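Local coordinates for sensor protein pfeS (Pseudomonas aeruginosa, PDB 3KYZ) that is the probably periplasmic sensor domain of a membrane-bound histidine kinase that may activate its response regulator PfeR by phosphorylation, at residues R20-L23 against A24-R28; F82-L86 against D87-S91; A42-F45 against R46-S50. All coordinates share one frame; numbering follows the deposited sequence.

How the interactions relate
Interactions 1 and 3 both lie in helix 17-53, in two parts that run roughly opposite ways and pack side by side, ahead of the three-stranded antiparallel sheet in sequence; interaction 2 comes last, in the loop between helix 74-77 and strand 100-104. Centres of interactions 1 and 3 are about 15 Å apart, and they meet where Y26 packs on F45 and L49. Interaction 1 also touches interaction 2, about 14 Å away between centres, through L23 and R20 against L86 and D87. Interactions 2 and 3 do not touch. Residues 20-28 therefore link the other two, while interaction 2 alone reaches the second subunit, all within one sensor domain.

Interaction 1 (R20-L23 against A24-R28); sequences RHYL and ADYAR
A24 joins R20 by a backbone hydrogen bond of 2.9 Å from its N to R20 O, and its small methyl group fits beside that same carbonyl. D25 repeats the helical step, its N donating to H21 O. Its carboxylate swings clear of the first turn because CG lies anti to the backbone N (chi1 176°). There OD1 takes NE and NH2 of R28 side-on in the guanidinium plane, with 2.8 Å from R28 NH2 to D25 OD1, while OD2 accepts from Q29. A water joins OD2 to Y22 O, giving this carbonyl a further donor where the helical bond from Y26 N is weak.

Y26 is the main side-chain partner. Its ring lies obliquely to that of Y22, the planes 64° apart and CE2 of Y22 3.7 Å from CE2 of Y26. Y26 OH hydrogen-bonds E53 and K52. L23 brings CD2 to the Y26 ring edge, so one tyrosine offers both an apolar flank and a polar end. A27 comes last, its N bonded to L23 O. L23 and A27 face I103 of strand 100-104, whereas Y26 and A27 reach L114 of strand 113-117.

Interaction 2 (F82-L86 against D87-S91); sequences FMRKL and DWPMS
The indole of W88 carries K85 on one face: CB stands 3.6 Å from the centroid of the five-membered ring of W88, nearly on the ring normal, a CH-pi contact. Beyond it the extended lysine chain runs across the indole, with CG and CD close to CE2 and CZ2. Lysine suits this place because its methylenes can lie on an aromatic surface while the ammonium group extends past it. The guanidinium of R84 has W88 CE3 over one face, offset toward its rim, with the two planes 66° apart; this is an inclined packing and not a parallel stack. At its edge lies the carbonyl of P89.

That carbonyl is gripped twice. R84 NE reaches P89 O at 3.1 Å, almost in line with the C=O bond, while R84 NH2 donates to the same P89 O at 3.0 Å. The arginine can turn back to it because its chain bends at both chi2 (-66°) and chi3 (-71°). Two N-H groups on one acceptor hold the guanidinium edge-on to the carbonyl of P89, whose CD also touches NH2, and fix its rotation.

The backbone makes a reversal between these groups. W88 N donates to K85 O at 3.0 Å, and a water bridges L86 O and W88 O, meeting both main-chain acceptors at the turn. L86 packs on L23 and on V101 and I103 of strand 100-104. From the second subunit, F82 meets W88 edge-to-face and packs on K85, so the same pair of side chains also belongs to the dimer contact. The core of the arrangement is a type I beta turn from K85 to W88, closed by W88 N to K85 O and flanked by the paired hydrogen bonds of R84 to P89 O, at the subunit interface.

Interaction 3 (A42-F45 against R46-S50); sequences AERF and RKELS
A42 starts the helical bonding, its O accepting from R46 N at 2.9 Å; its compact methyl suits a buried place against L59. E43 follows, with its O bonded to K47 N. Its side chain leaves anti to the backbone N and then bends at chi2, which brings the carboxylate round to the K47 side chain. The charges stay apart, E43 OE2 lying 4.2 Å from K47 NZ, but a water spans them, and a second water joins E43 OE1 to R46 NH1. OE2 also accepts from T70, so this buried acid is served by several polar partners, which should stabilise its negative charge.

In one of its two modelled conformers R44 makes a direct salt bridge, R44 NH2 donating to E48 OE2 at 3.0 Å on the syn side of the carboxylate, 28° out of its plane; the guanidinium and carboxylate are turned 65° against each other. A bend at chi3 (51°) turns the arginine tip toward the acid one turn ahead, and its NH1 is paired with E37. Long, flexible and charged, such a pair suits an exposed helix surface.

F45 O takes L49 N, while the F45 ring lies alongside L49, with CE2 of F45 3.8 Å from CD2 of L49, both pointing the same way. Here the helix turns its apolar side inward: F45 packs on A30 and A33 in the earlier part of helix 17-53 and on L59 of strand 57-60, and L49 rests on Y26, V57 and, from strand 113-117, L114 and I116. On another side R46 reaches V57 O and pairs with E76 of helix 74-77.

Interaction 1 (R20-L23 against A24-R28)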
loop_
_atom_site.group_PDB
_atom_site.type_symbol
_atom_site.label_atom_id
_atom_site.label_comp_id
_atom_site.label_asym_id
_atom_site.label_seq_id
_atom_site.Cartn_x
_atom_site.Cartn_y
_atom_site.Cartn_z
ATOM N N ARG A 20 -0.558 20.580 5.210
ATOM C CA ARG A 20 0.064 19.403 5.802
ATOM C C ARG A 20 -0.268 19.356 7.285
ATOM O O ARG A 20 -0.641 18.315 7.816
ATOM C CB ARG A 20 1.579 19.431 5.607
ATOM C CG ARG A 20 1.995 19.404 4.156
ATOM C CD ARG A 20 3.501 19.451 3.996
ATOM N NE ARG A 20 3.856 19.904 2.657
ATOM C CZ ARG A 20 5.096 19.962 2.187
ATOM N NH1 ARG A 20 5.309 20.388 0.952
ATOM N NH2 ARG A 20 6.120 19.592 2.946
ATOM N N HIS A 21 -0.137 20.499 7.952
ATOM C CA HIS A 21 -0.420 20.585 9.380
ATOM C C HIS A 21 -1.878 20.231 9.672
ATOM O O HIS A 21 -2.178 19.513 10.622
ATOM C CB HIS A 21 -0.096 21.987 9.895
ATOM C CG HIS A 21 -0.274 22.148 11.372
ATOM N ND1 HIS A 21 -1.469 22.530 11.941
ATOM C CD2 HIS A 21 0.595 21.984 12.398
ATOM C CE1 HIS A 21 -1.330 22.593 13.253
ATOM N NE2 HIS A 21 -0.087 22.266 13.556
ATOM N N TYR A 22 -2.782 20.745 8.841
ATOM C CA TYR A 22 -4.214 20.495 8.988
ATOM C C TYR A 22 -4.546 19.007 8.903
ATOM O O TYR A 22 -5.266 18.460 9.747
ATOM C CB TYR A 22 -4.963 21.239 7.894
ATOM C CG TYR A 22 -6.463 21.284 8.041
ATOM C CD1 TYR A 22 -7.047 22.017 9.064
ATOM C CD2 TYR A 22 -7.298 20.646 7.129
ATOM C CE1 TYR A 22 -8.409 22.101 9.197
ATOM C CE2 TYR A 22 -8.684 20.724 7.259
ATOM C CZ TYR A 22 -9.226 21.460 8.303
ATOM O OH TYR A 22 -10.592 21.574 8.461
ATOM N N LEU A 23 -4.030 18.349 7.872
ATOM C CA LEU A 23 -4.310 16.933 7.692
ATOM C C LEU A 23 -3.626 16.111 8.779
ATOM O O LEU A 23 -4.187 15.131 9.271
ATOM C CB LEU A 23 -3.903 16.465 6.293
ATOM C CG LEU A 23 -4.696 17.110 5.147
ATOM C CD1 LEU A 23 -4.199 16.625 3.788
ATOM C CD2 LEU A 23 -6.202 16.867 5.301
ATOM N N ALA A 24 -2.424 16.519 9.175
ATOM C CA ALA A 24 -1.738 15.834 10.262
ATOM C C ALA A 24 -2.557 15.912 11.549
ATOM O O ALA A 24 -2.580 14.970 12.338
ATOM C CB ALA A 24 -0.346 16.401 10.476
ATOM N N ASP A 25 -3.239 17.030 11.763
ATOM C CA ASP A 25 -4.057 17.156 12.960
ATOM C C ASP A 25 -5.193 16.130 12.951
ATOM O O ASP A 25 -5.565 15.604 13.997
ATOM C CB ASP A 25 -4.606 18.578 13.119
ATOM C CG ASP A 25 -5.533 18.697 14.306
ATOM O OD1 ASP A 25 -5.035 18.873 15.433
ATOM O OD2 ASP A 25 -6.759 18.584 14.111
ATOM N N TYR A 26 -5.740 15.839 11.771
ATOM C CA TYR A 26 -6.760 14.800 11.669
ATOM C C TYR A 26 -6.215 13.440 12.112
ATOM O O TYR A 26 -6.938 12.651 12.730
ATOM C CB TYR A 26 -7.308 14.678 10.248
ATOM C CG TYR A 26 -8.327 15.726 9.838
ATOM C CD1 TYR A 26 -9.308 16.179 10.726
ATOM C CD2 TYR A 26 -8.339 16.222 8.541
ATOM C CE1 TYR A 26 -10.255 17.110 10.327
ATOM C CE2 TYR A 26 -9.275 17.160 8.135
ATOM C CZ TYR A 26 -10.233 17.600 9.029
ATOM O OH TYR A 26 -11.172 18.515 8.618
ATOM N N ALA A 27 -4.953 13.158 11.789
ATOM C CA ALA A 27 -4.334 11.887 12.205
ATOM C C ALA A 27 -4.184 11.818 13.724
ATOM O O ALA A 27 -4.370 10.754 14.327
ATOM C CB ALA A 27 -2.983 11.665 11.520
ATOM N N ARG A 28 -3.855 12.953 14.336
ATOM C CA ARG A 28 -3.794 13.044 15.793
ATOM C C ARG A 28 -5.176 12.769 16.391
ATOM O O ARG A 28 -5.304 12.001 17.355
ATOM C CB ARG A 28 -3.290 14.423 16.240
ATOM C CG ARG A 28 -3.235 14.586 17.760
ATOM C CD ARG A 28 -3.132 16.046 18.181
ATOM N NE ARG A 28 -4.227 16.864 17.658
ATOM C CZ ARG A 28 -5.443 16.936 18.195
ATOM N NH1 ARG A 28 -5.743 16.222 19.269
ATOM N NH2 ARG A 28 -6.369 17.717 17.650
HETATM O O HOH W 1 -7.531 19.459 11.374
#

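Interaction 2 (F82-L86 against D87-S91)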
loop_
_atom_site.group_PDB
_atom_site.type_symbol
_atom_site.label_atom_id
_atom_site.label_comp_id
_atom_site.label_asym_id
_atom_site.label_seq_id
_atom_site.Cartn_x
_atom_site.Cartn_y
_atom_site.Cartn_z
ATOM N N PHE A 82 -0.639 2.450 -3.132
ATOM C CA PHE A 82 0.088 3.447 -3.924
ATOM C C PHE A 82 -0.106 4.830 -3.318
ATOM O O PHE A 82 -0.395 5.811 -4.019
ATOM C CB PHE A 82 -0.370 3.437 -5.392
ATOM C CG PHE A 82 -0.337 2.079 -6.033
ATOM C CD1 PHE A 82 0.859 1.381 -6.159
ATOM C CD2 PHE A 82 -1.499 1.508 -6.533
ATOM C CE1 PHE A 82 0.886 0.119 -6.754
ATOM C CE2 PHE A 82 -1.479 0.255 -7.136
ATOM C CZ PHE A 82 -0.284 -0.443 -7.241
HETATM N N MSE A 83 0.057 4.896 -1.999
HETATM C CA MSE A 83 -0.247 6.099 -1.243
HETATM C C MSE A 83 0.878 7.119 -1.267
HETATM O O MSE A 83 1.989 6.822 -1.722
HETATM C CB MSE A 83 -0.619 5.730 0.193
HETATM C CG MSE A 83 -1.817 4.785 0.252
HETATM SE SE MSE A 83 -2.653 4.710 1.996
HETATM C CE MSE A 83 -1.395 3.560 2.906
ATOM N N ARG A 84 0.573 8.326 -0.788
ATOM C CA ARG A 84 1.553 9.407 -0.688
ATOM C C ARG A 84 1.608 9.924 0.742
ATOM O O ARG A 84 0.579 9.982 1.423
ATOM C CB ARG A 84 1.173 10.576 -1.608
ATOM C CG ARG A 84 0.777 10.179 -3.022
ATOM C CD ARG A 84 1.945 9.579 -3.786
ATOM N NE ARG A 84 2.940 10.593 -4.118
ATOM C CZ ARG A 84 4.166 10.327 -4.556
ATOM N NH1 ARG A 84 4.561 9.067 -4.717
ATOM N NH2 ARG A 84 5.000 11.323 -4.832
ATOM N N LYS A 85 2.797 10.311 1.197
ATOM C CA LYS A 85 2.920 11.004 2.478
ATOM C C LYS A 85 2.711 12.503 2.296
ATOM O O LYS A 85 2.806 13.021 1.181
ATOM C CB LYS A 85 4.274 10.726 3.131
ATOM C CG LYS A 85 4.438 9.282 3.594
ATOM C CD LYS A 85 5.692 9.135 4.432
ATOM C CE LYS A 85 5.938 7.683 4.814
ATOM N NZ LYS A 85 7.158 7.534 5.652
ATOM N N LEU A 86 2.431 13.196 3.396
ATOM C CA LEU A 86 2.035 14.603 3.334
ATOM C C LEU A 86 3.050 15.515 2.646
ATOM O O LEU A 86 2.667 16.533 2.061
ATOM C CB LEU A 86 1.732 15.142 4.730
ATOM C CG LEU A 86 0.394 14.691 5.326
ATOM C CD1 LEU A 86 0.312 15.040 6.806
ATOM C CD2 LEU A 86 -0.766 15.311 4.561
ATOM N N ASP A 87 4.334 15.177 2.730
ATOM C CA ASP A 87 5.360 16.042 2.142
ATOM C C ASP A 87 5.887 15.565 0.794
ATOM O O ASP A 87 6.904 16.063 0.300
ATOM C CB ASP A 87 6.508 16.293 3.121
ATOM C CG ASP A 87 7.201 15.026 3.554
ATOM O OD1 ASP A 87 6.639 13.923 3.364
ATOM O OD2 ASP A 87 8.319 15.142 4.101
ATOM N N TRP A 88 5.190 14.606 0.194
ATOM C CA TRP A 88 5.576 14.093 -1.112
ATOM C C TRP A 88 4.852 14.854 -2.217
ATOM O O TRP A 88 3.793 15.428 -1.985
ATOM C CB TRP A 88 5.230 12.605 -1.220
ATOM C CG TRP A 88 6.023 11.709 -0.319
ATOM C CD1 TRP A 88 6.948 12.081 0.625
ATOM C CD2 TRP A 88 5.963 10.279 -0.282
ATOM N NE1 TRP A 88 7.463 10.959 1.245
ATOM C CE2 TRP A 88 6.868 9.845 0.709
ATOM C CE3 TRP A 88 5.225 9.324 -0.989
ATOM C CZ2 TRP A 88 7.060 8.497 1.004
ATOM C CZ3 TRP A 88 5.412 7.984 -0.690
ATOM C CH2 TRP A 88 6.327 7.584 0.296
ATOM N N PRO A 89 5.408 14.840 -3.436
ATOM C CA PRO A 89 4.690 15.454 -4.559
ATOM C C PRO A 89 3.304 14.827 -4.737
ATOM O O PRO A 89 3.154 13.620 -4.541
ATOM C CB PRO A 89 5.577 15.133 -5.768
ATOM C CG PRO A 89 6.927 14.843 -5.194
ATOM C CD PRO A 89 6.683 14.230 -3.848
HETATM N N MSE A 90 2.317 15.642 -5.101
HETATM C CA MSE A 90 0.933 15.196 -5.267
HETATM C C MSE A 90 0.437 15.453 -6.683
HETATM O O MSE A 90 0.647 16.536 -7.228
HETATM C CB MSE A 90 0.016 15.964 -4.316
HETATM C CG MSE A 90 0.380 15.856 -2.862
HETATM SE SE MSE A 90 -0.582 14.422 -1.993
HETATM C CE MSE A 90 0.474 14.364 -0.355
ATOM N N SER A 91 -0.249 14.475 -7.267
ATOM C CA SER A 91 -0.859 14.676 -8.579
ATOM C C SER A 91 -1.874 13.592 -8.930
ATOM O O SER A 91 -1.857 12.502 -8.355
ATOM C CB SER A 91 0.214 14.748 -9.667
ATOM O OG SER A 91 0.411 13.481 -10.266
HETATM O O HOH W 2 3.098 17.535 -0.439
#

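Interaction 3 (A42-F45 against R46-S50)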
loop_
_atom_site.group_PDB
_atom_site.type_symbol
_atom_site.label_atom_id
_atom_site.label_comp_id
_atom_site.label_asym_id
_atom_site.label_seq_id
_atom_site.Cartn_x
_atom_site.Cartn_y
_atom_site.Cartn_z
ATOM N N ALA A 42 -12.933 4.516 16.339
ATOM C CA ALA A 42 -12.378 4.602 14.996
ATOM C C ALA A 42 -13.499 4.648 13.955
ATOM O O ALA A 42 -13.421 5.389 12.973
ATOM C CB ALA A 42 -11.446 3.431 14.732
ATOM N N GLU A 43 -14.546 3.865 14.180
ATOM C CA GLU A 43 -15.660 3.798 13.241
ATOM C C GLU A 43 -16.375 5.147 13.166
ATOM O O GLU A 43 -16.628 5.673 12.083
ATOM C CB GLU A 43 -16.640 2.700 13.660
ATOM C CG GLU A 43 -17.757 2.457 12.662
ATOM C CD GLU A 43 -17.292 1.681 11.449
ATOM O OE1 GLU A 43 -16.145 1.184 11.462
ATOM O OE2 GLU A 43 -18.080 1.560 10.485
ATOM N N ARG A 44 -16.690 5.714 14.325
ATOM C CA ARG A 44 -17.373 7.001 14.352
ATOM C C ARG A 44 -16.506 8.103 13.757
ATOM O O ARG A 44 -17.003 8.942 13.000
ATOM C CB ARG A 44 -17.811 7.369 15.769
ATOM C CG ARG A 44 -18.606 8.665 15.834
ATOM C CD ARG A 44 -19.230 8.861 17.205
ATOM N NE ARG A 44 -18.245 8.712 18.270
ATOM C CZ ARG A 44 -17.444 9.684 18.689
ATOM N NH1 ARG A 44 -16.578 9.452 19.667
ATOM N NH2 ARG A 44 -17.507 10.887 18.132
ATOM N N PHE A 45 -15.215 8.093 14.079
ATOM C CA PHE A 45 -14.319 9.116 13.550
ATOM C C PHE A 45 -14.244 9.045 12.025
ATOM O O PHE A 45 -14.308 10.059 11.335
ATOM C CB PHE A 45 -12.915 9.013 14.154
ATOM C CG PHE A 45 -11.984 10.067 13.652
ATOM C CD1 PHE A 45 -11.924 11.304 14.271
ATOM C CD2 PHE A 45 -11.209 9.845 12.523
ATOM C CE1 PHE A 45 -11.080 12.292 13.791
ATOM C CE2 PHE A 45 -10.367 10.833 12.040
ATOM C CZ PHE A 45 -10.298 12.054 12.674
ATOM N N ARG A 46 -14.097 7.837 11.504
ATOM C CA ARG A 46 -14.043 7.626 10.070
ATOM C C ARG A 46 -15.276 8.207 9.367
ATOM O O ARG A 46 -15.168 8.923 8.368
ATOM C CB ARG A 46 -13.937 6.127 9.796
ATOM C CG ARG A 46 -14.015 5.786 8.362
ATOM C CD ARG A 46 -14.050 4.291 8.156
ATOM N NE ARG A 46 -13.805 4.055 6.754
ATOM C CZ ARG A 46 -13.923 2.893 6.133
ATOM N NH1 ARG A 46 -14.293 1.796 6.791
ATOM N NH2 ARG A 46 -13.669 2.846 4.837
ATOM N N LYS A 47 -16.451 7.915 9.910
ATOM C CA LYS A 47 -17.701 8.409 9.339
ATOM C C LYS A 47 -17.778 9.940 9.393
ATOM O O LYS A 47 -18.170 10.587 8.419
ATOM C CB LYS A 47 -18.889 7.797 10.076
ATOM C CG LYS A 47 -19.120 6.314 9.794
ATOM C CD LYS A 47 -20.308 5.819 10.603
ATOM C CE LYS A 47 -20.503 4.320 10.487
ATOM N NZ LYS A 47 -21.418 3.838 11.565
ATOM N N GLU A 48 -17.417 10.511 10.535
ATOM C CA GLU A 48 -17.486 11.959 10.722
ATOM C C GLU A 48 -16.532 12.692 9.782
ATOM O O GLU A 48 -16.901 13.698 9.161
ATOM C CB GLU A 48 -17.174 12.337 12.178
ATOM C CG GLU A 48 -18.234 11.902 13.186
ATOM C CD GLU A 48 -17.784 12.104 14.627
ATOM O OE1 GLU A 48 -16.606 12.462 14.839
ATOM O OE2 GLU A 48 -18.603 11.906 15.550
ATOM N N LEU A 49 -15.304 12.195 9.674
ATOM C CA LEU A 49 -14.317 12.865 8.835
ATOM C C LEU A 49 -14.680 12.731 7.362
ATOM O O LEU A 49 -14.538 13.677 6.588
ATOM C CB LEU A 49 -12.910 12.328 9.092
ATOM C CG LEU A 49 -11.797 13.030 8.308
ATOM C CD1 LEU A 49 -11.814 14.534 8.587
ATOM C CD2 LEU A 49 -10.431 12.431 8.648
ATOM N N SER A 50 -15.141 11.546 6.977
ATOM C CA SER A 50 -15.567 11.315 5.609
ATOM C C SER A 50 -16.681 12.282 5.206
ATOM O O SER A 50 -16.674 12.837 4.107
ATOM C CB SER A 50 -16.034 9.873 5.433
ATOM O OG SER A 50 -16.400 9.654 4.093
HETATM O O HOH W 3 -14.267 0.808 9.502
HETATM O O HOH W 4 -20.953 1.155 11.367
#